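Local coordinates for protein probable glucarate dehydratase (Mycobacterium smegmatis str. MC2 155, PDB 3VDG) that probably dehydrates glucarate or a related acid sugar, as a metal-dependent member of the enolase superfamily, at residues M204-F210 and T371-R376; F40-L45 and W375-D379; Y172-K176 and I197-A201. One frame throughout, in Å; residues are numbered along the deposited sequence.

Contact 1: residues M204-F210 and T371-R376; sequences MIDEYGF and THWPWR. With ACT (acetate ion), chain E.
The ring of P374 is the apolar centre of this contact, with M204, Y208 and F210 around it. Its CG lies over one face of the Y208 ring in a CH-pi contact, 4.3 Å from the ring centroid and displaced toward the rim, while CB touches Y208 CE2. The same CG meets the F210 ring differently, at its edge, 3.6 Å from F210 CE2. M204 supplies the third wall: with CG anti to the backbone N (chi1 -160°) the thioether runs out across the proline, SD 3.8 Å from P374 CG. A bend at chi3 (-77°) then carries CE on to the indole of W375, where it stands 3.4 Å from CZ2. A flexible, polarisable methionine suits such a position between a rigid pyrrolidine and a large aromatic.

Y208 also brings CE1 against the ring edge of W373, 3.9 Å from CD1, the side chains nearly perpendicular. No direct hydrogen bond joins the segments; one water bridges them, 2.9 Å from Y208 OH and donating to P374 O at 2.7 Å. The 3-10 turn carrying the proline is braced from within. T371 OG1, also hydrogen-bonded to H347 NE2, accepts from W373 N in an ST turn. R376 NE donates almost straight (177°) to a lone pair of W373 O, which also accepts from R376 N, and the guanidinium lies over the W373 indole as a cation-pi contact. H372 NE2 donates to the acetate O at 2.9 Å, an ion probably from the crystallisation liquor that H52 and N47 also hold.

M204 and Y208 lie one turn apart near the C-terminal end of helix 194-208. Strand 166-174 touches M204, F210 and T371 through F169 and A171, so the loop before strand 388-389 packs against both helix and strand.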
loop_
_atom_site.group_PDB
_atom_site.type_symbol
_atom_site.label_atom_id
_atom_site.label_comp_id
_atom_site.label_asym_id
_atom_site.label_seq_id
_atom_site.Cartn_x
_atom_site.Cartn_y
_atom_site.Cartn_z
ATOM N N MET A 204 4.719 2.686 -36.280
ATOM C CA MET A 204 3.997 2.608 -35.005
ATOM C C MET A 204 3.775 3.996 -34.393
ATOM O O MET A 204 2.684 4.325 -33.914
ATOM C CB MET A 204 4.767 1.717 -34.030
ATOM C CG MET A 204 3.934 1.184 -32.884
ATOM S SD MET A 204 4.959 0.246 -31.710
ATOM C CE MET A 204 5.163 -1.285 -32.600
ATOM N N ILE A 205 4.804 4.824 -34.427
ATOM C CA ILE A 205 4.707 6.151 -33.848
ATOM C C ILE A 205 3.836 7.127 -34.660
ATOM O O ILE A 205 3.173 7.990 -34.085
ATOM C CB ILE A 205 6.097 6.737 -33.600
ATOM C CG1 ILE A 205 6.776 5.968 -32.446
ATOM C CG2 ILE A 205 6.000 8.219 -33.281
ATOM C CD1 ILE A 205 8.270 6.170 -32.367
ATOM N N ASP A 206 3.825 6.987 -35.985
ATOM C CA ASP A 206 2.870 7.731 -36.827
ATOM C C ASP A 206 1.442 7.398 -36.427
ATOM O O ASP A 206 0.583 8.263 -36.417
ATOM C CB ASP A 206 3.042 7.379 -38.309
ATOM C CG ASP A 206 4.273 8.025 -38.924
ATOM O OD1 ASP A 206 4.877 8.883 -38.256
ATOM O OD2 ASP A 206 4.640 7.673 -40.069
ATOM N N GLU A 207 1.183 6.131 -36.128
ATOM C CA GLU A 207 -0.172 5.692 -35.829
ATOM C C GLU A 207 -0.586 6.034 -34.374
ATOM O O GLU A 207 -1.696 6.499 -34.142
ATOM C CB GLU A 207 -0.308 4.201 -36.160
ATOM C CG GLU A 207 -1.514 3.470 -35.595
ATOM C CD GLU A 207 -2.782 3.693 -36.387
ATOM O OE1 GLU A 207 -2.777 4.526 -37.319
ATOM O OE2 GLU A 207 -3.791 3.029 -36.066
ATOM N N TYR A 208 0.316 5.862 -33.411
ATOM C CA TYR A 208 -0.048 5.986 -31.990
ATOM C C TYR A 208 0.476 7.216 -31.269
ATOM O O TYR A 208 -0.100 7.643 -30.275
ATOM C CB TYR A 208 0.363 4.716 -31.227
ATOM C CG TYR A 208 -0.467 3.524 -31.648
ATOM C CD1 TYR A 208 -1.685 3.264 -31.048
ATOM C CD2 TYR A 208 -0.047 2.681 -32.661
ATOM C CE1 TYR A 208 -2.468 2.193 -31.436
ATOM C CE2 TYR A 208 -0.831 1.598 -33.057
ATOM C CZ TYR A 208 -2.034 1.362 -32.431
ATOM O OH TYR A 208 -2.820 0.289 -32.803
ATOM N N GLY A 209 1.577 7.785 -31.745
ATOM C CA GLY A 209 2.126 8.988 -31.124
ATOM C C GLY A 209 3.006 8.734 -29.911
ATOM O O GLY A 209 3.330 9.672 -29.185
ATOM N N PHE A 210 3.417 7.476 -29.694
ATOM C CA PHE A 210 4.238 7.132 -28.528
ATOM C C PHE A 210 5.451 8.049 -28.422
ATOM O O PHE A 210 6.097 8.339 -29.417
ATOM C CB PHE A 210 4.701 5.670 -28.590
ATOM C CG PHE A 210 3.586 4.672 -28.625
ATOM C CD1 PHE A 210 2.602 4.667 -27.641
ATOM C CD2 PHE A 210 3.547 3.689 -29.615
ATOM C CE1 PHE A 210 1.583 3.727 -27.662
ATOM C CE2 PHE A 210 2.533 2.751 -29.643
ATOM C CZ PHE A 210 1.547 2.763 -28.666
ATOM N N THR A 371 3.074 -1.450 -23.610
ATOM C CA THR A 371 1.857 -2.138 -24.040
ATOM C C THR A 371 2.157 -2.866 -25.345
ATOM O O THR A 371 3.003 -2.425 -26.118
ATOM C CB THR A 371 0.682 -1.164 -24.269
ATOM O OG1 THR A 371 -0.474 -1.893 -24.716
ATOM C CG2 THR A 371 1.057 -0.108 -25.321
ATOM N N HIS A 372 1.481 -3.989 -25.560
ATOM C CA HIS A 372 1.562 -4.736 -26.820
ATOM C C HIS A 372 0.449 -4.312 -27.739
ATOM O O HIS A 372 0.243 -4.901 -28.793
ATOM C CB HIS A 372 1.417 -6.227 -26.546
ATOM C CG HIS A 372 2.647 -6.865 -25.954
ATOM N ND1 HIS A 372 3.107 -6.556 -24.724
ATOM C CD2 HIS A 372 3.518 -7.819 -26.472
ATOM C CE1 HIS A 372 4.211 -7.285 -24.461
ATOM N NE2 HIS A 372 4.460 -8.058 -25.531
ATOM N N TRP A 373 -0.280 -3.264 -27.363
ATOM C CA TRP A 373 -1.454 -2.834 -28.158
ATOM C C TRP A 373 -1.323 -2.784 -29.678
ATOM O O TRP A 373 -2.209 -3.260 -30.391
ATOM C CB TRP A 373 -1.966 -1.490 -27.658
ATOM C CG TRP A 373 -3.415 -1.254 -27.998
ATOM C CD1 TRP A 373 -3.941 -0.333 -28.899
ATOM C CD2 TRP A 373 -4.582 -1.943 -27.426
ATOM N NE1 TRP A 373 -5.319 -0.410 -28.930
ATOM C CE2 TRP A 373 -5.765 -1.350 -28.066
ATOM C CE3 TRP A 373 -4.758 -2.944 -26.473
ATOM C CZ2 TRP A 373 -7.047 -1.757 -27.757
ATOM C CZ3 TRP A 373 -6.067 -3.352 -26.178
ATOM C CH2 TRP A 373 -7.180 -2.768 -26.805
ATOM N N PRO A 374 -0.259 -2.150 -30.209
ATOM C CA PRO A 374 -0.155 -2.031 -31.672
ATOM C C PRO A 374 -0.113 -3.378 -32.391
ATOM O O PRO A 374 -0.419 -3.454 -33.577
ATOM C CB PRO A 374 1.174 -1.295 -31.875
ATOM C CG PRO A 374 1.399 -0.561 -30.587
ATOM C CD PRO A 374 0.848 -1.464 -29.524
ATOM N N TRP A 375 0.251 -4.434 -31.673
ATOM C CA TRP A 375 0.425 -5.736 -32.291
ATOM C C TRP A 375 -0.839 -6.515 -32.423
ATOM O O TRP A 375 -0.841 -7.569 -33.052
ATOM C CB TRP A 375 1.458 -6.556 -31.522
ATOM C CG TRP A 375 2.807 -5.875 -31.550
ATOM C CD1 TRP A 375 3.510 -5.333 -30.484
ATOM C CD2 TRP A 375 3.653 -5.641 -32.731
ATOM N NE1 TRP A 375 4.705 -4.785 -30.913
ATOM C CE2 TRP A 375 4.851 -4.957 -32.254
ATOM C CE3 TRP A 375 3.536 -5.927 -34.092
ATOM C CZ2 TRP A 375 5.869 -4.575 -33.114
ATOM C CZ3 TRP A 375 4.574 -5.549 -34.943
ATOM C CH2 TRP A 375 5.711 -4.888 -34.467
ATOM N N ARG A 376 -1.928 -6.049 -31.826
ATOM C CA ARG A 376 -3.201 -6.764 -32.016
ATOM C C ARG A 376 -4.178 -5.885 -32.782
ATOM O O ARG A 376 -3.905 -4.691 -32.977
ATOM C CB ARG A 376 -3.776 -7.354 -30.706
ATOM C CG ARG A 376 -3.821 -6.422 -29.481
ATOM C CD ARG A 376 -5.076 -5.564 -29.425
ATOM N NE ARG A 376 -4.900 -4.306 -30.148
ATOM C CZ ARG A 376 -5.887 -3.646 -30.733
ATOM N NH1 ARG A 376 -7.131 -4.113 -30.676
ATOM N NH2 ARG A 376 -5.632 -2.519 -31.374
HETATM C C ACT E . 7.311 -10.824 -25.262
HETATM O O ACT E . 6.158 -10.357 -25.458
HETATM O OXT ACT E . 7.800 -11.680 -26.030
HETATM C CH3 ACT E . 8.137 -10.363 -24.092
HETATM O O HOH W 1 -1.603 -1.373 -34.787
#

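Contact 2: residues F40-L45 and W375-D379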
loop_
_atom_site.group_PDB
_atom_site.type_symbol
_atom_site.label_atom_id
_atom_site.label_comp_id
_atom_site.label_asym_id
_atom_site.label_seq_id
_atom_site.Cartn_x
_atom_site.Cartn_y
_atom_site.Cartn_z
ATOM N N PHE A 40 -6.501 -14.220 -30.119
ATOM C CA PHE A 40 -6.459 -13.179 -31.123
ATOM C C PHE A 40 -5.122 -13.236 -31.864
ATOM O O PHE A 40 -4.117 -13.639 -31.296
ATOM C CB PHE A 40 -6.677 -11.795 -30.484
ATOM C CG PHE A 40 -5.774 -11.508 -29.309
ATOM C CD1 PHE A 40 -6.105 -11.942 -28.039
ATOM C CD2 PHE A 40 -4.612 -10.765 -29.470
ATOM C CE1 PHE A 40 -5.285 -11.671 -26.958
ATOM C CE2 PHE A 40 -3.785 -10.491 -28.384
ATOM C CZ PHE A 40 -4.126 -10.948 -27.127
ATOM N N ALA A 41 -5.137 -12.841 -33.131
ATOM C CA ALA A 41 -3.962 -12.894 -34.005
ATOM C C ALA A 41 -2.792 -12.088 -33.479
ATOM O O ALA A 41 -2.949 -10.956 -32.984
ATOM C CB ALA A 41 -4.311 -12.433 -35.416
ATOM N N ASP A 42 -1.611 -12.678 -33.627
ATOM C CA ASP A 42 -0.356 -12.078 -33.146
ATOM C C ASP A 42 0.681 -12.353 -34.233
ATOM O O ASP A 42 0.726 -13.469 -34.764
ATOM C CB ASP A 42 0.078 -12.799 -31.865
ATOM C CG ASP A 42 1.050 -11.972 -31.001
ATOM O OD1 ASP A 42 1.161 -10.737 -31.199
ATOM O OD2 ASP A 42 1.682 -12.567 -30.096
ATOM N N PRO A 43 1.507 -11.354 -34.574
ATOM C CA PRO A 43 2.543 -11.561 -35.586
ATOM C C PRO A 43 3.727 -12.376 -35.045
ATOM O O PRO A 43 3.820 -12.600 -33.837
ATOM C CB PRO A 43 3.020 -10.131 -35.902
ATOM C CG PRO A 43 2.037 -9.209 -35.238
ATOM C CD PRO A 43 1.500 -9.972 -34.072
ATOM N N PRO A 44 4.634 -12.815 -35.938
ATOM C CA PRO A 44 5.755 -13.647 -35.500
ATOM C C PRO A 44 6.844 -12.816 -34.840
ATOM O O PRO A 44 7.938 -12.687 -35.387
ATOM C CB PRO A 44 6.261 -14.256 -36.811
ATOM C CG PRO A 44 5.972 -13.204 -37.837
ATOM C CD PRO A 44 4.669 -12.550 -37.395
ATOM N N LEU A 45 6.541 -12.263 -33.662
ATOM C CA LEU A 45 7.467 -11.417 -32.908
ATOM C C LEU A 45 8.532 -12.282 -32.235
ATOM O O LEU A 45 8.225 -13.288 -31.602
ATOM C CB LEU A 45 6.693 -10.624 -31.837
ATOM C CG LEU A 45 5.541 -9.728 -32.319
ATOM C CD1 LEU A 45 4.890 -8.998 -31.139
ATOM C CD2 LEU A 45 6.052 -8.718 -33.345
ATOM N N TRP A 375 0.251 -4.434 -31.673
ATOM C CA TRP A 375 0.425 -5.736 -32.291
ATOM C C TRP A 375 -0.839 -6.515 -32.423
ATOM O O TRP A 375 -0.841 -7.569 -33.052
ATOM C CB TRP A 375 1.458 -6.556 -31.522
ATOM C CG TRP A 375 2.807 -5.875 -31.550
ATOM C CD1 TRP A 375 3.510 -5.333 -30.484
ATOM C CD2 TRP A 375 3.653 -5.641 -32.731
ATOM N NE1 TRP A 375 4.705 -4.785 -30.913
ATOM C CE2 TRP A 375 4.851 -4.957 -32.254
ATOM C CE3 TRP A 375 3.536 -5.927 -34.092
ATOM C CZ2 TRP A 375 5.869 -4.575 -33.114
ATOM C CZ3 TRP A 375 4.574 -5.549 -34.943
ATOM C CH2 TRP A 375 5.711 -4.888 -34.467
ATOM N N ARG A 376 -1.928 -6.049 -31.826
ATOM C CA ARG A 376 -3.201 -6.764 -32.016
ATOM C C ARG A 376 -4.178 -5.885 -32.782
ATOM O O ARG A 376 -3.905 -4.691 -32.977
ATOM C CB ARG A 376 -3.776 -7.354 -30.706
ATOM C CG ARG A 376 -3.821 -6.422 -29.481
ATOM C CD ARG A 376 -5.076 -5.564 -29.425
ATOM N NE ARG A 376 -4.900 -4.306 -30.148
ATOM C CZ ARG A 376 -5.887 -3.646 -30.733
ATOM N NH1 ARG A 376 -7.131 -4.113 -30.676
ATOM N NH2 ARG A 376 -5.632 -2.519 -31.374
ATOM N N HIS A 377 -5.275 -6.469 -33.269
ATOM C CA HIS A 377 -6.296 -5.683 -33.984
ATOM C C HIS A 377 -7.681 -6.207 -33.689
ATOM O O HIS A 377 -8.620 -5.941 -34.434
ATOM C CB HIS A 377 -6.041 -5.695 -35.486
ATOM C CG HIS A 377 -6.035 -7.079 -36.078
ATOM N ND1 HIS A 377 -4.903 -7.801 -36.220
ATOM C CD2 HIS A 377 -7.080 -7.891 -36.523
ATOM C CE1 HIS A 377 -5.206 -9.011 -36.738
ATOM N NE2 HIS A 377 -6.536 -9.062 -36.927
ATOM N N GLU A 378 -7.806 -6.982 -32.613
ATOM C CA GLU A 378 -9.086 -7.536 -32.151
ATOM C C GLU A 378 -9.288 -7.145 -30.683
ATOM O O GLU A 378 -8.333 -6.758 -30.002
ATOM C CB GLU A 378 -9.104 -9.065 -32.302
ATOM C CG GLU A 378 -9.057 -9.534 -33.770
ATOM C CD GLU A 378 -8.477 -10.937 -33.962
ATOM O OE1 GLU A 378 -7.268 -11.143 -33.695
ATOM O OE2 GLU A 378 -9.226 -11.838 -34.407
ATOM N N ASP A 379 -10.523 -7.224 -30.198
ATOM C CA ASP A 379 -10.803 -6.877 -28.801
ATOM C C ASP A 379 -12.129 -7.482 -28.370
ATOM O O ASP A 379 -12.926 -7.933 -29.219
ATOM C CB ASP A 379 -10.800 -5.355 -28.596
ATOM C CG ASP A 379 -10.510 -4.953 -27.136
ATOM O OD1 ASP A 379 -10.513 -5.820 -26.237
ATOM O OD2 ASP A 379 -10.285 -3.766 -26.882
HETATM O O HOH W 2 -5.398 -9.345 -33.111
#
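A41 N donates its backbone hydrogen bond to a side chain, the carboxylate of E378: OE1 lies 2.8 Å from A41 N, which approaches it almost in line with the C-O bond. The two segments run in almost opposite directions, yet no direct backbone-to-backbone bond joins them. A water fills the gap instead, donating to A41 O and to E378 OE1 (2.7 Å) and accepting from H377 N. Glutamate suits the place because its chain, extended beyond CG, spans from one segment to the other, and its second oxygen, OE2, is held by Q416. OE1 thus takes two donors, which would probably favour the ionised carboxylate.

Around this polar clamp the packing is apolar. F40 CD2 rests on the aliphatic CB of R376 at 3.7 Å, and A41 CB touches H377 CE1. F40 CG sits between its backbone N and carbonyl carbon (chi1 51°), which turns the ring to R376.

At the other end L45 covers the W375 indole with both methyls. L45 CD2 sits 3.7 Å from the centroid of the W375 six-membered ring, 7° off its normal, as a CH-pi contact; L45 CD1 lies 3.8 Å from W375 CG. P43 CG touches W375 CE3 (3.8 Å), the two side chains crossing at about a right angle.

F40 and A41 end strand 30-41, which pairs with strand 55-65. The contact therefore joins the three-stranded antiparallel sheet of the N-terminal part to a loop of the barrel domain, an interface characteristic of the two-domain enolase superfamily.

Contact 3: residues Y172-K176 and I197-A201; sequences YLFYK and IVAQA
Strand 172-174 and helix 197-201 run nearly antiparallel, at 147° between their directions and with axes 8.6 Å apart, as expected when a helix returns alongside its strand. They belong to the beta-alpha-beta unit formed by strand 166-174, helix 194-208 and strand 213-216, part of the barrel of the enolase superfamily. The CA pairs L173-A201 and Y175-I197 set the register.

Between those pairs Q200 reaches out from the helix and grips the backbone of a single residue, F174, with both ends of its amide. OE1 accepts from F174 N at 2.9 Å through a lone pair in the carbonyl plane, and NE2 donates to F174 O at 2.9 Å. Q200 holds its chain straight, chi1 and chi2 both near 180°, which delivers the amide there. The two bonds fix the amide's rotation and satisfy backbone groups in a buried place, a task for which glutamine, carrying both a donor and an acceptor, is well chosen.

On the helical side of the strand L173 packs with branched or small partners: its CD1 lies 3.7 Å from A201 CB and 3.9 Å from I197 CG2. The small A201 allows the leucine close to the helix. I197 continues to Y175, its CD1 over one face of the phenol in a CH-pi contact, 4.1 Å from the ring centroid; L215 of strand 213-216 touches Y175 and I197 alike.

K176 follows the strand and curls its chain by bends at chi3 and chi4, so that NZ makes a salt bridge with D186, while its aliphatic CD passes 3.7 Å from Q200 NE2.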
loop_
_atom_site.group_PDB
_atom_site.type_symbol
_atom_site.label_atom_id
_atom_site.label_comp_id
_atom_site.label_asym_id
_atom_site.label_seq_id
_atom_site.Cartn_x
_atom_site.Cartn_y
_atom_site.Cartn_z
ATOM N N TYR A 172 6.488 -0.472 -28.403
ATOM C CA TYR A 172 7.149 -1.722 -28.038
ATOM C C TYR A 172 7.609 -2.424 -29.329
ATOM O O TYR A 172 6.821 -3.096 -29.979
ATOM C CB TYR A 172 6.159 -2.614 -27.265
ATOM C CG TYR A 172 6.807 -3.660 -26.368
ATOM C CD1 TYR A 172 8.077 -4.165 -26.649
ATOM C CD2 TYR A 172 6.135 -4.155 -25.250
ATOM C CE1 TYR A 172 8.669 -5.123 -25.838
ATOM C CE2 TYR A 172 6.723 -5.114 -24.429
ATOM C CZ TYR A 172 7.983 -5.596 -24.730
ATOM O OH TYR A 172 8.569 -6.542 -23.922
ATOM N N LEU A 173 8.878 -2.226 -29.702
ATOM C CA LEU A 173 9.448 -2.742 -30.953
ATOM C C LEU A 173 10.020 -4.165 -30.791
ATOM O O LEU A 173 10.590 -4.492 -29.751
ATOM C CB LEU A 173 10.586 -1.802 -31.421
ATOM C CG LEU A 173 10.260 -0.306 -31.496
ATOM C CD1 LEU A 173 11.395 0.496 -32.136
ATOM C CD2 LEU A 173 8.954 -0.061 -32.255
ATOM N N PHE A 174 9.874 -4.984 -31.835
ATOM C CA PHE A 174 10.383 -6.353 -31.848
ATOM C C PHE A 174 11.051 -6.631 -33.198
ATOM O O PHE A 174 10.555 -6.231 -34.245
ATOM C CB PHE A 174 9.228 -7.349 -31.768
ATOM C CG PHE A 174 8.605 -7.481 -30.401
ATOM C CD1 PHE A 174 7.654 -6.561 -29.962
ATOM C CD2 PHE A 174 8.923 -8.555 -29.587
ATOM C CE1 PHE A 174 7.054 -6.701 -28.724
ATOM C CE2 PHE A 174 8.323 -8.710 -28.340
ATOM C CZ PHE A 174 7.383 -7.772 -27.911
ATOM N N TYR A 175 12.164 -7.340 -33.174
ATOM C CA TYR A 175 12.592 -8.048 -34.382
ATOM C C TYR A 175 11.476 -9.036 -34.713
ATOM O O TYR A 175 10.881 -9.627 -33.796
ATOM C CB TYR A 175 13.898 -8.795 -34.079
ATOM C CG TYR A 175 15.049 -7.850 -33.798
ATOM C CD1 TYR A 175 15.638 -7.117 -34.826
ATOM C CD2 TYR A 175 15.511 -7.653 -32.505
ATOM C CE1 TYR A 175 16.691 -6.243 -34.576
ATOM C CE2 TYR A 175 16.562 -6.790 -32.241
ATOM C CZ TYR A 175 17.151 -6.090 -33.285
ATOM O OH TYR A 175 18.204 -5.239 -33.033
ATOM N N LYS A 176 11.163 -9.215 -35.997
ATOM C CA LYS A 176 10.089 -10.123 -36.385
ATOM C C LYS A 176 10.308 -10.656 -37.803
ATOM O O LYS A 176 10.875 -9.963 -38.652
ATOM C CB LYS A 176 8.708 -9.417 -36.314
ATOM C CG LYS A 176 8.549 -8.251 -37.286
ATOM C CD LYS A 176 7.225 -7.489 -37.126
ATOM C CE LYS A 176 6.019 -8.340 -37.481
ATOM N NZ LYS A 176 6.074 -8.846 -38.888
ATOM N N ILE A 197 14.049 -2.077 -37.859
ATOM C CA ILE A 197 13.552 -1.623 -36.554
ATOM C C ILE A 197 13.150 -0.139 -36.600
ATOM O O ILE A 197 12.112 0.258 -36.065
ATOM C CB ILE A 197 14.630 -1.864 -35.472
ATOM C CG1 ILE A 197 14.746 -3.362 -35.149
ATOM C CG2 ILE A 197 14.346 -1.055 -34.213
ATOM C CD1 ILE A 197 13.449 -4.006 -34.654
ATOM N N VAL A 198 13.963 0.688 -37.248
ATOM C CA VAL A 198 13.625 2.098 -37.401
ATOM C C VAL A 198 12.340 2.261 -38.221
ATOM O O VAL A 198 11.493 3.086 -37.897
ATOM C CB VAL A 198 14.782 2.911 -38.036
ATOM C CG1 VAL A 198 14.282 4.279 -38.493
ATOM C CG2 VAL A 198 15.945 3.064 -37.061
ATOM N N ALA A 199 12.171 1.455 -39.266
ATOM C CA ALA A 199 10.967 1.543 -40.089
ATOM C C ALA A 199 9.727 1.160 -39.287
ATOM O O ALA A 199 8.659 1.740 -39.438
ATOM C CB ALA A 199 11.088 0.645 -41.315
ATOM N N GLN A 200 9.874 0.151 -38.443
ATOM C CA GLN A 200 8.778 -0.315 -37.624
ATOM C C GLN A 200 8.384 0.788 -36.640
ATOM O O GLN A 200 7.203 1.061 -36.459
ATOM C CB GLN A 200 9.206 -1.575 -36.889
ATOM C CG GLN A 200 8.137 -2.178 -36.001
ATOM C CD GLN A 200 8.676 -3.376 -35.227
ATOM O OE1 GLN A 200 8.848 -3.305 -34.023
ATOM N NE2 GLN A 200 8.963 -4.474 -35.929
ATOM N N ALA A 201 9.378 1.431 -36.032
ATOM C CA ALA A 201 9.144 2.558 -35.121
ATOM C C ALA A 201 8.375 3.695 -35.802
ATOM O O ALA A 201 7.452 4.268 -35.226
ATOM C CB ALA A 201 10.462 3.082 -34.570
#

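Contacts 1 and 3 are buried and share helix 194-208: contact 3 sets its earlier turns on strand 172-174, and contact 1 packs its last turn against the loop before strand 388-389. Contact 2 is only partly buried and fastens that same loop to the end of strand 30-41. Contacts 1 and 2 have W375 and R376 in common, and W375 joins all three, since its NE1 hydrogen-bonds to Y172 O while its CZ2 packs on Q200 OE1. Chemistry follows place: contact 1 is apolar apart from a bridging water, contact 3 adds an amide-to-backbone clamp, and contact 2, nearest the surface, relies on a carboxylate and water beside its leucine-tryptophan packing.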